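PDB 4XRI: importin-95 from Chaetomium thermophilum, which probably binds a small GTPase, as importin-beta relatives do, and serves as a flexible HEAT-repeat receptor for importing protein cargo into the nucleus. Local coordinates for residues S762-E765 with G766-D769; S808-L811 with M812-S815; R856-E859 with T860-A864. The protein carries 2 engineered substitutions. All blocks are in the same frame, centred on the assembly; numbering follows the deposited sequence.

Contact 1: residues S762-E765 with G766-D769; sequences SLRE and GIMD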
# COMPACT_ATOMS: atom_id res chain seq x y z
N SER A 762 16.61 -3.60 6.09
CA SER A 762 16.41 -2.56 7.09
C SER A 762 17.18 -2.87 8.37
O SER A 762 17.79 -1.98 8.97
CB SER A 762 14.93 -2.39 7.40
OG SER A 762 14.74 -1.47 8.46
N LEU A 763 17.14 -4.13 8.79
CA LEU A 763 17.82 -4.56 10.00
C LEU A 763 19.33 -4.32 9.90
O LEU A 763 19.95 -3.81 10.83
CB LEU A 763 17.55 -6.05 10.26
CG LEU A 763 18.22 -6.67 11.49
CD1 LEU A 763 17.70 -6.03 12.76
CD2 LEU A 763 17.99 -8.17 11.51
N ARG A 764 19.90 -4.69 8.77
CA ARG A 764 21.34 -4.59 8.56
C ARG A 764 21.78 -3.14 8.39
O ARG A 764 22.93 -2.80 8.66
CB ARG A 764 21.76 -5.43 7.36
CG ARG A 764 21.63 -6.93 7.64
CD ARG A 764 22.16 -7.78 6.50
NE ARG A 764 22.37 -9.16 6.94
CZ ARG A 764 23.06 -10.07 6.27
NH1 ARG A 764 23.21 -11.29 6.76
NH2 ARG A 764 23.61 -9.76 5.10
N GLU A 765 20.86 -2.29 7.94
CA GLU A 765 21.08 -0.85 7.99
C GLU A 765 21.28 -0.44 9.44
O GLU A 765 22.21 0.30 9.77
CB GLU A 765 19.90 -0.08 7.38
CG GLU A 765 19.82 -0.13 5.87
CD GLU A 765 18.64 0.66 5.34
OE1 GLU A 765 18.14 1.55 6.06
OE2 GLU A 765 18.19 0.38 4.20
N GLY A 766 20.40 -0.95 10.30
CA GLY A 766 20.47 -0.70 11.73
C GLY A 766 21.76 -1.19 12.35
O GLY A 766 22.41 -0.46 13.09
N ILE A 767 22.13 -2.43 12.03
CA ILE A 767 23.36 -3.02 12.55
C ILE A 767 24.58 -2.18 12.18
O ILE A 767 25.43 -1.88 13.02
CB ILE A 767 23.60 -4.45 12.03
CG1 ILE A 767 22.40 -5.35 12.34
CG2 ILE A 767 24.86 -5.02 12.65
CD1 ILE A 767 22.52 -6.74 11.75
N MET A 768 24.65 -1.80 10.90
CA MET A 768 25.78 -1.03 10.39
C MET A 768 25.86 0.34 11.04
O MET A 768 26.94 0.83 11.36
CB MET A 768 25.68 -0.89 8.88
CG MET A 768 27.02 -0.75 8.18
SD MET A 768 28.16 -2.08 8.59
CE MET A 768 27.18 -3.51 8.19
N ASP A 769 24.70 0.97 11.25
CA ASP A 769 24.63 2.24 11.96
C ASP A 769 25.15 2.06 13.38
O ASP A 769 25.90 2.90 13.89
CB ASP A 769 23.20 2.78 11.99
CG ASP A 769 22.72 3.22 10.62
OD1 ASP A 769 23.56 3.41 9.71
OD2 ASP A 769 21.50 3.38 10.45
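Leu763 and Ile767 meet one turn apart in a local, within-helix contact along helix 754-780, most of it buried, in the C-terminal part of this HEAT-repeat superhelix. The backbone evidence is regular: Ile767 N donates to Leu763 O at 2.8 Å, and Gly766 N, Met768 N and Asp769 N repeat the same four-residue spacing. Ile767 has CG1 anti to its carbonyl carbon (chi1 -55°), which lays that branch back along the preceding turn, with CG1 3.3 Å from Leu763 O. Its CD1 then comes alongside two neighbours, 4.3 Å from Leu763 CG and 4.2 Å from Arg764 CG. This apolar patch faces Leu715 and Leu740 of the flanking helices. Arg764 carries its guanidinium beyond the patch, where NH1 reaches Ala744 O and NH2 reaches Ser800 OG.

On the more polar side, Asp769 also swings back over its own turn (chi1 -68°), bringing CG to 3.1 Å from Glu765 O. Because OD2 and Glu765 O, 3.2 Å apart, are both acceptors, no bond joins them; the carbonyl is served instead by Asp769 N at 3.0 Å. Glu765 runs out extended, and its OE2 is hydrogen-bonded to Ser808 OG. Two acidic groups one turn apart and not in contact, OE1 of Glu765 lying 5.8 Å from OD2 of Asp769, would probably make this edge of the helix locally negative.

Contact 2: residues S808-L811 with M812-S815; sequences SEAL and MRAS. With SO4 (sulfate ion), chain E.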
# COMPACT_ATOMS: atom_id res chain seq x y z
N SER A 808 19.94 -1.92 -0.14
CA SER A 808 19.44 -0.57 -0.31
C SER A 808 20.62 0.38 -0.42
O SER A 808 21.74 0.03 -0.07
CB SER A 808 18.53 -0.16 0.85
OG SER A 808 19.26 -0.05 2.06
N GLU A 809 20.37 1.59 -0.91
CA GLU A 809 21.42 2.60 -1.01
C GLU A 809 21.95 2.94 0.38
O GLU A 809 23.16 3.07 0.58
CB GLU A 809 20.91 3.86 -1.70
CG GLU A 809 21.85 5.04 -1.57
CD GLU A 809 21.57 6.14 -2.57
OE1 GLU A 809 20.71 5.93 -3.46
OE2 GLU A 809 22.22 7.20 -2.49
N ALA A 810 21.04 3.08 1.34
CA ALA A 810 21.40 3.40 2.71
C ALA A 810 22.31 2.35 3.33
O ALA A 810 23.24 2.67 4.07
CB ALA A 810 20.14 3.57 3.56
N LEU A 811 22.04 1.08 3.01
CA LEU A 811 22.83 -0.02 3.55
C LEU A 811 24.25 0.00 3.01
O LEU A 811 25.21 -0.21 3.75
CB LEU A 811 22.16 -1.36 3.23
CG LEU A 811 22.91 -2.61 3.67
CD1 LEU A 811 23.22 -2.56 5.16
CD2 LEU A 811 22.12 -3.87 3.33
N MET A 812 24.38 0.28 1.71
CA MET A 812 25.70 0.34 1.09
C MET A 812 26.46 1.57 1.57
O MET A 812 27.67 1.51 1.77
CB MET A 812 25.57 0.35 -0.44
CG MET A 812 24.83 -0.85 -1.00
SD MET A 812 25.38 -2.43 -0.30
CE MET A 812 27.05 -2.53 -0.94
N ARG A 813 25.75 2.67 1.75
CA ARG A 813 26.35 3.89 2.28
C ARG A 813 26.90 3.65 3.68
O ARG A 813 28.06 3.95 3.97
CB ARG A 813 25.34 5.04 2.29
CG ARG A 813 25.91 6.35 2.82
CD ARG A 813 25.01 7.53 2.52
NE ARG A 813 23.72 7.44 3.19
CZ ARG A 813 22.57 7.13 2.59
NH1 ARG A 813 22.55 6.87 1.29
NH2 ARG A 813 21.45 7.07 3.29
N ALA A 814 26.05 3.10 4.55
CA ALA A 814 26.43 2.79 5.92
C ALA A 814 27.61 1.83 5.98
O ALA A 814 28.48 1.94 6.85
CB ALA A 814 25.25 2.20 6.68
N SER A 815 27.65 0.89 5.03
CA SER A 815 28.73 -0.08 4.95
C SER A 815 30.05 0.60 4.60
O SER A 815 31.08 0.33 5.22
CB SER A 815 28.40 -1.16 3.91
OG SER A 815 27.22 -1.86 4.25
S SO4 E . 16.96 2.07 -2.49
O1 SO4 E . 18.30 1.49 -2.51
O2 SO4 E . 17.05 3.45 -2.02
O3 SO4 E . 16.11 1.30 -1.58
O4 SO4 E . 16.40 2.04 -3.83
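Arg813 folds back over the first turn of helix 809-825, where it meets Glu809 and Ala810. Its CB rests 3.4 Å from Glu809 O, the carbonyl that also accepts from Arg813 N. CG stands opposite the backbone N (chi1 -180°), and CD continues outward; the bend comes at chi3, 65°, and turns NE and the guanidinium back toward the helix start. There Ala810 CA lies over one face of the flat group, and NH2 approaches Ala810 CB at 3.7 Å. Glu809 CG sits at the edge, near the guanidinium plane, 3.5 Å from NH1. The charged ends form only a long salt bridge, Glu809 OE2 to Arg813 NH1 at 3.8 Å, their planes turned 68° apart, and both atoms have Thr857 OG1 as a further partner; Glu809 OE2 also accepts from Gly854 N.

The helix start is capped by Ser808, whose OG accepts from Leu811 N at 3.1 Å and also pairs with Glu765 OE2. A sulfate ion, probably from the crystallisation liquor, takes the amide of Glu809 through O1 at 2.6 Å, consistent with the anion attraction of a helix N-terminus. Leu811 O is gripped twice from one turn further on: Ser815 OG lies 2.6 Å from Leu811 O, and Ser815 N reaches that oxygen from the opposite face of its plane.

Among the neighbouring helices, Leu811 packs on helices 754-780 and 791-802, Ala814 on helix 754-780, and Met812 and Ser815 on helices 791-802 and 838-849.

Contact 3: residues R856-E859 with T860-A864; sequences RTIE and TARWA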
# COMPACT_ATOMS: atom_id res chain seq x y z
N ARG A 856 25.79 11.72 -1.44
CA ARG A 856 26.27 11.31 -0.12
C ARG A 856 26.97 9.96 -0.18
O ARG A 856 28.09 9.80 0.28
CB ARG A 856 25.11 11.23 0.88
CG ARG A 856 24.37 12.53 1.15
CD ARG A 856 23.17 12.25 2.04
NE ARG A 856 22.42 13.45 2.40
CZ ARG A 856 21.29 13.44 3.09
NH1 ARG A 856 20.67 14.58 3.37
NH2 ARG A 856 20.77 12.29 3.50
N THR A 857 26.27 9.00 -0.77
CA THR A 857 26.74 7.62 -0.85
C THR A 857 28.03 7.49 -1.64
O THR A 857 28.98 6.84 -1.20
CB THR A 857 25.67 6.72 -1.50
OG1 THR A 857 24.43 6.87 -0.81
CG2 THR A 857 26.10 5.26 -1.45
N ILE A 858 28.07 8.12 -2.81
CA ILE A 858 29.23 8.06 -3.69
C ILE A 858 30.45 8.72 -3.04
O ILE A 858 31.57 8.25 -3.17
CB ILE A 858 28.94 8.71 -5.05
CG1 ILE A 858 27.80 7.97 -5.75
CG2 ILE A 858 30.18 8.71 -5.94
CD1 ILE A 858 27.30 8.64 -7.01
N GLU A 859 30.21 9.82 -2.32
CA GLU A 859 31.27 10.48 -1.58
C GLU A 859 31.78 9.60 -0.44
O GLU A 859 32.98 9.54 -0.18
CB GLU A 859 30.79 11.82 -1.03
CG GLU A 859 30.66 12.91 -2.08
CD GLU A 859 29.97 14.15 -1.54
OE1 GLU A 859 29.45 14.09 -0.41
OE2 GLU A 859 29.96 15.18 -2.25
N THR A 860 30.85 8.93 0.24
CA THR A 860 31.20 8.02 1.32
C THR A 860 32.01 6.85 0.78
O THR A 860 32.94 6.36 1.42
CB THR A 860 29.95 7.49 2.04
OG1 THR A 860 29.11 8.59 2.43
CG2 THR A 860 30.34 6.69 3.28
N ALA A 861 31.65 6.40 -0.42
CA ALA A 861 32.35 5.31 -1.08
C ALA A 861 33.76 5.75 -1.49
O ALA A 861 34.70 4.96 -1.41
CB ALA A 861 31.58 4.84 -2.30
N ARG A 862 33.89 7.00 -1.91
CA ARG A 862 35.19 7.55 -2.26
C ARG A 862 36.07 7.66 -1.03
O ARG A 862 37.26 7.34 -1.07
CB ARG A 862 35.04 8.91 -2.94
CG ARG A 862 34.54 8.80 -4.37
CD ARG A 862 34.47 10.16 -5.05
NE ARG A 862 34.06 10.02 -6.44
CZ ARG A 862 33.35 10.92 -7.11
NH1 ARG A 862 33.02 10.71 -8.37
NH2 ARG A 862 32.96 12.04 -6.51
N TRP A 863 35.49 8.12 0.07
CA TRP A 863 36.21 8.19 1.34
C TRP A 863 36.67 6.81 1.77
O TRP A 863 37.79 6.64 2.23
CB TRP A 863 35.33 8.82 2.43
CG TRP A 863 35.97 8.78 3.79
CD1 TRP A 863 37.15 9.35 4.15
CD2 TRP A 863 35.45 8.16 4.97
NE1 TRP A 863 37.41 9.11 5.48
CE2 TRP A 863 36.37 8.38 6.01
CE3 TRP A 863 34.29 7.43 5.25
CZ2 TRP A 863 36.18 7.91 7.30
CZ3 TRP A 863 34.10 6.96 6.53
CH2 TRP A 863 35.04 7.20 7.54
N ALA A 864 35.79 5.82 1.59
CA ALA A 864 36.11 4.44 1.92
C ALA A 864 37.30 3.96 1.11
O ALA A 864 38.23 3.36 1.66
CB ALA A 864 34.90 3.54 1.69
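Thr860 and Arg856 form a side-chain-to-backbone bond to the preceding turn, a common feature of threonine in helices, on helix 855-872, the last helix of this HEAT-repeat protein. The conformation explains it: Thr860 OG1 is anti to its carbonyl carbon and beside its own N (chi1 -52°), so the hydroxyl lies against the earlier turn and donates to Arg856 O at 2.7 Å. It comes from above the carbonyl plane, 42° out of it, while Thr860 N reaches the same oxygen at 2.9 Å and only slightly tilted. Two donors therefore satisfy one carbonyl, and the threonine rotation is fixed with its CG2 methyl facing helix 809-825.

On another side of the helix, Ile858 and Arg862 run side by side in the same direction. Arg862 is extended from CG to NE, its CG passing 3.3 Å from Ile858 O, which also accepts from Arg862 N. At the far end the guanidinium presents one face to the isoleucine methyl CG2, which sits over its centre. Arg862 touches a crystal neighbour, so its course may owe something to the lattice. Glu859 extends separately, and its OE2 stays 6.1 Å from Arg862 NH2, too far for a salt bridge.

Trp863 takes the other kind of first torsion: CG opposite the backbone N (chi1 174°) carries the indole off toward Asp821 and Asp824 of helix 809-825. Of its side chain, CB stays closest to the earlier turn, 3.6 Å from Glu859 O.

Overall arrangement
The three contacts follow one another along the chain on helices 754-780, 809-825 and 855-872 near the C-terminus, with contact 2 in the middle. Its centre is about 9 Å from that of contact 1 and about 10 Å from that of contact 3; contacts 1 and 3, about 18 Å apart between centres, do not touch. Polar bonds join contact 2 to both neighbours: Glu765 OE2 lies an unusually short 2.4 Å from Ser808 OG, beside the packing of Met768 CG on Ala814 O, and Thr857 OG1 lies 2.8 Å from both Glu809 OE2 and Arg813 NH1. The sulfate, probably from the crystallisation liquor, sits at the N-terminal end of helix 809-825, bonded to contact 2 through Glu809 N.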